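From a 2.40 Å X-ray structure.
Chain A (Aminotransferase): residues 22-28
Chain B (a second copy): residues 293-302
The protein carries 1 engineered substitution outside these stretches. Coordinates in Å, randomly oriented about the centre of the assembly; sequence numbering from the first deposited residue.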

ATOM      1  N   LYS A  22       4.169  11.957 -19.238  1.00 24.03           N
ATOM      2  CA  LYS A  22       5.495  11.335 -19.241  1.00 25.71           C
ATOM      3  C   LYS A  22       6.651  12.252 -18.876  1.00 25.83           C
ATOM      4  O   LYS A  22       7.694  11.771 -18.476  1.00 26.80           O
ATOM      5  CB  LYS A  22       5.829  10.726 -20.606  1.00 26.83           C
ATOM      6  CG  LYS A  22       5.072   9.473 -20.912  1.00 28.93           C
ATOM      7  CD  LYS A  22       5.384   8.988 -22.313  1.00 32.24           C
ATOM      8  CE  LYS A  22       4.867   7.567 -22.503  1.00 35.42           C
ATOM      9  NZ  LYS A  22       5.213   7.065 -23.852  1.00 36.51           N
ATOM     10  N   SER A  23       6.483  13.552 -18.994  1.00 25.33           N
ATOM     11  CA  SER A  23       7.547  14.442 -18.546  1.00 26.67           C
ATOM     12  C   SER A  23       7.649  14.514 -17.000  1.00 24.87           C
ATOM     13  O   SER A  23       8.677  14.906 -16.492  1.00 28.07           O
ATOM     14  CB  SER A  23       7.384  15.838 -19.131  1.00 24.38           C
ATOM     15  OG  SER A  23       6.383  16.518 -18.428  1.00 25.47           O
ATOM     16  N   VAL A  24       6.602  14.129 -16.285  1.00 24.65           N
ATOM     17  CA  VAL A  24       6.645  14.083 -14.796  1.00 26.52           C
ATOM     18  C   VAL A  24       6.388  12.702 -14.140  1.00 22.78           C
ATOM     19  O   VAL A  24       6.671  12.542 -12.988  1.00 25.63           O
ATOM     20  CB  VAL A  24       5.722  15.160 -14.160  1.00 26.77           C
ATOM     21  CG1 VAL A  24       6.159  16.545 -14.629  1.00 28.49           C
ATOM     22  CG2 VAL A  24       4.254  14.949 -14.514  1.00 28.71           C
ATOM     23  N   ILE A  25       5.813  11.757 -14.870  1.00 22.08           N
ATOM     24  CA  ILE A  25       5.612  10.406 -14.396  1.00 21.42           C
ATOM     25  C   ILE A  25       6.527   9.520 -15.229  1.00 20.79           C
ATOM     26  O   ILE A  25       6.311   9.334 -16.412  1.00 20.52           O
ATOM     27  CB  ILE A  25       4.142   9.946 -14.561  1.00 21.77           C
ATOM     28  CG1 ILE A  25       3.153  10.942 -13.958  1.00 21.48           C
ATOM     29  CG2 ILE A  25       3.914   8.571 -13.940  1.00 21.34           C
ATOM     30  CD1 ILE A  25       3.307  11.184 -12.487  1.00 22.59           C
ATOM     31  N   ALA A  26       7.584   9.003 -14.626  1.00 23.50           N
ATOM     32  CA  ALA A  26       8.601   8.257 -15.388  1.00 24.56           C
ATOM     33  C   ALA A  26       7.961   7.035 -15.989  1.00 25.55           C
ATOM     34  O   ALA A  26       7.463   6.172 -15.254  1.00 28.85           O
ATOM     35  CB  ALA A  26       9.772   7.861 -14.488  1.00 23.29           C
ATOM     36  N   GLY A  27       7.953   6.976 -17.312  1.00 27.57           N
ATOM     37  CA  GLY A  27       7.321   5.872 -18.046  1.00 30.77           C
ATOM     38  C   GLY A  27       5.850   6.073 -18.424  1.00 30.15           C
ATOM     39  O   GLY A  27       5.276   5.265 -19.149  1.00 29.96           O
ATOM     40  N   GLY A  28       5.240   7.163 -17.959  1.00 31.21           N
ATOM     41  CA  GLY A  28       3.870   7.488 -18.322  1.00 30.95           C
ATOM     42  C   GLY A  28       2.828   6.912 -17.393  1.00 34.38           C
ATOM     43  O   GLY A  28       1.738   7.460 -17.289  1.00 35.66           O
TER
ATOM     44  N   ARG B 293      15.722  13.335 -10.183  1.00 28.14           N
ATOM     45  CA  ARG B 293      15.949  13.997 -11.459  1.00 26.81           C
ATOM     46  C   ARG B 293      15.906  12.969 -12.568  1.00 26.29           C
ATOM     47  O   ARG B 293      15.909  11.747 -12.292  1.00 22.14           O
ATOM     48  CB  ARG B 293      17.271  14.744 -11.443  1.00 28.53           C
ATOM     49  CG  ARG B 293      17.198  15.963 -10.555  1.00 30.74           C
ATOM     50  CD  ARG B 293      18.475  16.757 -10.588  1.00 35.61           C
ATOM     51  NE  ARG B 293      18.431  17.921  -9.696  1.00 40.01           N
ATOM     52  CZ  ARG B 293      17.821  19.082  -9.951  1.00 41.90           C
ATOM     53  NH1 ARG B 293      17.135  19.279 -11.083  1.00 42.27           N
ATOM     54  NH2 ARG B 293      17.893  20.056  -9.051  1.00 40.48           N
ATOM     55  N   ARG B 294      15.862  13.447 -13.818  1.00 27.18           N
ATOM     56  CA  ARG B 294      15.671  12.537 -14.968  1.00 28.52           C
ATOM     57  C   ARG B 294      16.744  11.473 -15.083  1.00 25.57           C
ATOM     58  O   ARG B 294      16.455  10.336 -15.405  1.00 22.77           O
ATOM     59  CB  ARG B 294      15.558  13.298 -16.284  1.00 32.21           C
ATOM     60  CG  ARG B 294      14.206  13.996 -16.487  1.00 35.77           C
ATOM     61  CD  ARG B 294      14.305  15.449 -16.870  1.00 39.99           C
ATOM     62  NE  ARG B 294      13.154  16.258 -16.526  1.00 42.82           N
ATOM     63  CZ  ARG B 294      11.933  16.119 -17.030  1.00 44.10           C
ATOM     64  NH1 ARG B 294      11.654  15.170 -17.930  1.00 47.73           N
ATOM     65  NH2 ARG B 294      10.982  16.914 -16.585  1.00 39.66           N
ATOM     66  N   HIS B 295      17.978  11.826 -14.734  1.00 26.39           N
ATOM     67  CA  HIS B 295      19.065  10.863 -14.792  1.00 27.46           C
ATOM     68  C   HIS B 295      18.820   9.679 -13.830  1.00 24.54           C
ATOM     69  O   HIS B 295      18.825   8.533 -14.240  1.00 24.28           O
ATOM     70  CB  HIS B 295      20.441  11.516 -14.527  1.00 29.99           C
ATOM     71  CG  HIS B 295      21.592  10.630 -14.941  1.00 32.93           C
ATOM     72  ND1 HIS B 295      22.406   9.962 -14.048  1.00 34.71           N
ATOM     73  CD2 HIS B 295      21.991  10.231 -16.172  1.00 33.28           C
ATOM     74  CE1 HIS B 295      23.280   9.223 -14.710  1.00 33.96           C
ATOM     75  NE2 HIS B 295      23.041   9.362 -16.001  1.00 33.66           N
ATOM     76  N   ALA B 296      18.559   9.974 -12.567  1.00 24.48           N
ATOM     77  CA  ALA B 296      18.315   8.929 -11.557  1.00 23.66           C
ATOM     78  C   ALA B 296      17.081   8.084 -11.887  1.00 25.63           C
ATOM     79  O   ALA B 296      17.025   6.907 -11.515  1.00 26.04           O
ATOM     80  CB  ALA B 296      18.184   9.542 -10.171  1.00 23.22           C
ATOM     81  N   MET B 297      16.099   8.676 -12.579  1.00 23.87           N
ATOM     82  CA  MET B 297      14.857   7.972 -12.915  1.00 24.56           C
ATOM     83  C   MET B 297      14.848   7.290 -14.286  1.00 25.71           C
ATOM     84  O   MET B 297      13.795   6.838 -14.733  1.00 24.35           O
ATOM     85  CB  MET B 297      13.661   8.943 -12.813  1.00 23.46           C
ATOM     86  CG  MET B 297      13.415   9.451 -11.395  1.00 23.11           C
ATOM     87  SD  MET B 297      12.921   8.073 -10.337  1.00 23.24           S
ATOM     88  CE  MET B 297      11.179   7.966 -10.770  1.00 22.81           C
ATOM     89  N   ARG B 298      16.003   7.228 -14.934  1.00 28.35           N
ATOM     90  CA  ARG B 298      16.085   6.857 -16.348  1.00 31.89           C
ATOM     91  C   ARG B 298      15.592   5.439 -16.646  1.00 32.94           C
ATOM     92  O   ARG B 298      15.031   5.192 -17.713  1.00 33.40           O
ATOM     93  CB  ARG B 298      17.525   7.064 -16.895  1.00 35.46           C
ATOM     94  CG  ARG B 298      18.511   5.941 -16.557  1.00 38.15           C
ATOM     95  CD  ARG B 298      19.973   6.336 -16.739  1.00 39.87           C
ATOM     96  NE  ARG B 298      20.584   6.517 -15.419  1.00 44.05           N
ATOM     97  CZ  ARG B 298      21.727   5.994 -14.993  1.00 40.96           C
ATOM     98  NH1 ARG B 298      22.472   5.240 -15.770  1.00 38.60           N
ATOM     99  NH2 ARG B 298      22.140   6.265 -13.763  1.00 41.92           N
ATOM    100  N   MET B 299      15.808   4.489 -15.731  1.00 33.06           N
ATOM    101  CA  MET B 299      15.371   3.119 -15.996  1.00 29.50           C
ATOM    102  C   MET B 299      13.859   2.961 -15.876  1.00 29.55           C
ATOM    103  O   MET B 299      13.296   1.967 -16.350  1.00 28.42           O
ATOM    104  CB  MET B 299      16.110   2.128 -15.123  1.00 31.80           C
ATOM    105  CG  MET B 299      17.618   2.160 -15.353  1.00 34.32           C
ATOM    106  SD  MET B 299      18.451   0.702 -14.702  1.00 35.41           S
ATOM    107  CE  MET B 299      18.081  -0.534 -15.962  1.00 33.72           C
ATOM    108  N   LEU B 300      13.192   3.911 -15.227  1.00 28.57           N
ATOM    109  CA  LEU B 300      11.740   3.880 -15.150  1.00 27.95           C
ATOM    110  C   LEU B 300      11.135   4.629 -16.303  1.00 29.77           C
ATOM    111  O   LEU B 300      10.005   4.358 -16.684  1.00 31.57           O
ATOM    112  CB  LEU B 300      11.251   4.431 -13.807  1.00 26.77           C
ATOM    113  CG  LEU B 300      11.480   3.499 -12.636  1.00 27.30           C
ATOM    114  CD1 LEU B 300      11.089   4.169 -11.323  1.00 28.11           C
ATOM    115  CD2 LEU B 300      10.707   2.201 -12.789  1.00 28.24           C
ATOM    116  N   ALA B 301      11.862   5.614 -16.841  1.00 34.54           N
ATOM    117  CA  ALA B 301      11.388   6.373 -18.019  1.00 33.23           C
ATOM    118  C   ALA B 301      11.367   5.446 -19.208  1.00 31.46           C
ATOM    119  O   ALA B 301      10.506   5.560 -20.054  1.00 32.63           O
ATOM    120  CB  ALA B 301      12.277   7.584 -18.299  1.00 35.05           C
ATOM    121  N   SER B 302      12.313   4.510 -19.246  1.00 31.72           N
ATOM    122  CA  SER B 302      12.395   3.516 -20.304  1.00 33.69           C
ATOM    123  C   SER B 302      11.536   2.278 -20.022  1.00 33.96           C
ATOM    124  O   SER B 302      11.461   1.378 -20.849  1.00 39.25           O
ATOM    125  CB  SER B 302      13.851   3.093 -20.477  1.00 36.68           C
ATOM    126  OG  SER B 302      14.314   2.385 -19.339  1.00 40.96           O
TER

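The contact pairs a tight turn of chain A with a short helix of chain B and buries 261 Å², both sides summed. Ile A25 to Gly A28 forms a type II beta turn, closed by Gly A28 N to Ile A25 O at 2.9 Å. Its corner meets the helix spanning residues 298 to 301, where the CA atoms of Gly A27 and Ala B301 lie 4.1 Å apart.

That approach depends on glycine. Gly A27 has phi/psi of 91/-6, at which a CB would be jammed against the preceding carbonyl oxygen; an ideal CB would also sit 2.6 Å from Leu B300 O. Without one, Gly A27 CA rests 3.4 Å from Leu B300 O. No backbone hydrogen bond accompanies this closeness: Gly A27 N lies 3.4 Å from Leu B300 O but at a poor angle, and Ala A26 O and Leu B300 O, also 3.4 Å apart, are both acceptors.

Ala A26 supplies the apolar centre. Its CA-to-CB bond points toward chain B, placing CB 3.8 Å from Leu B300 CB and 4.0 Å from Met B297 CE. Met B297, at the helix N-cap position, also points its CA-to-CB bond toward chain A; its m, m, m conformation (-65°, -65°, -81°) folds the chain so that CE reaches the alanine methyl. Leu B300 is m, t (-73°, 175°) and meets this methyl through its CB.

Arg B294 makes the polar link. Its CA-to-CB bond runs sideways, yet the side chain's end comes nearer, with chi1 at -75°, chi2 between wells at 129° and chi3 at -155°. NH2 donates to Ser A23 O at 3.1 Å, but the 122° N-H...O angle makes the bond weak. The guanidinium thus engages a backbone carbonyl, not the serine hydroxyl.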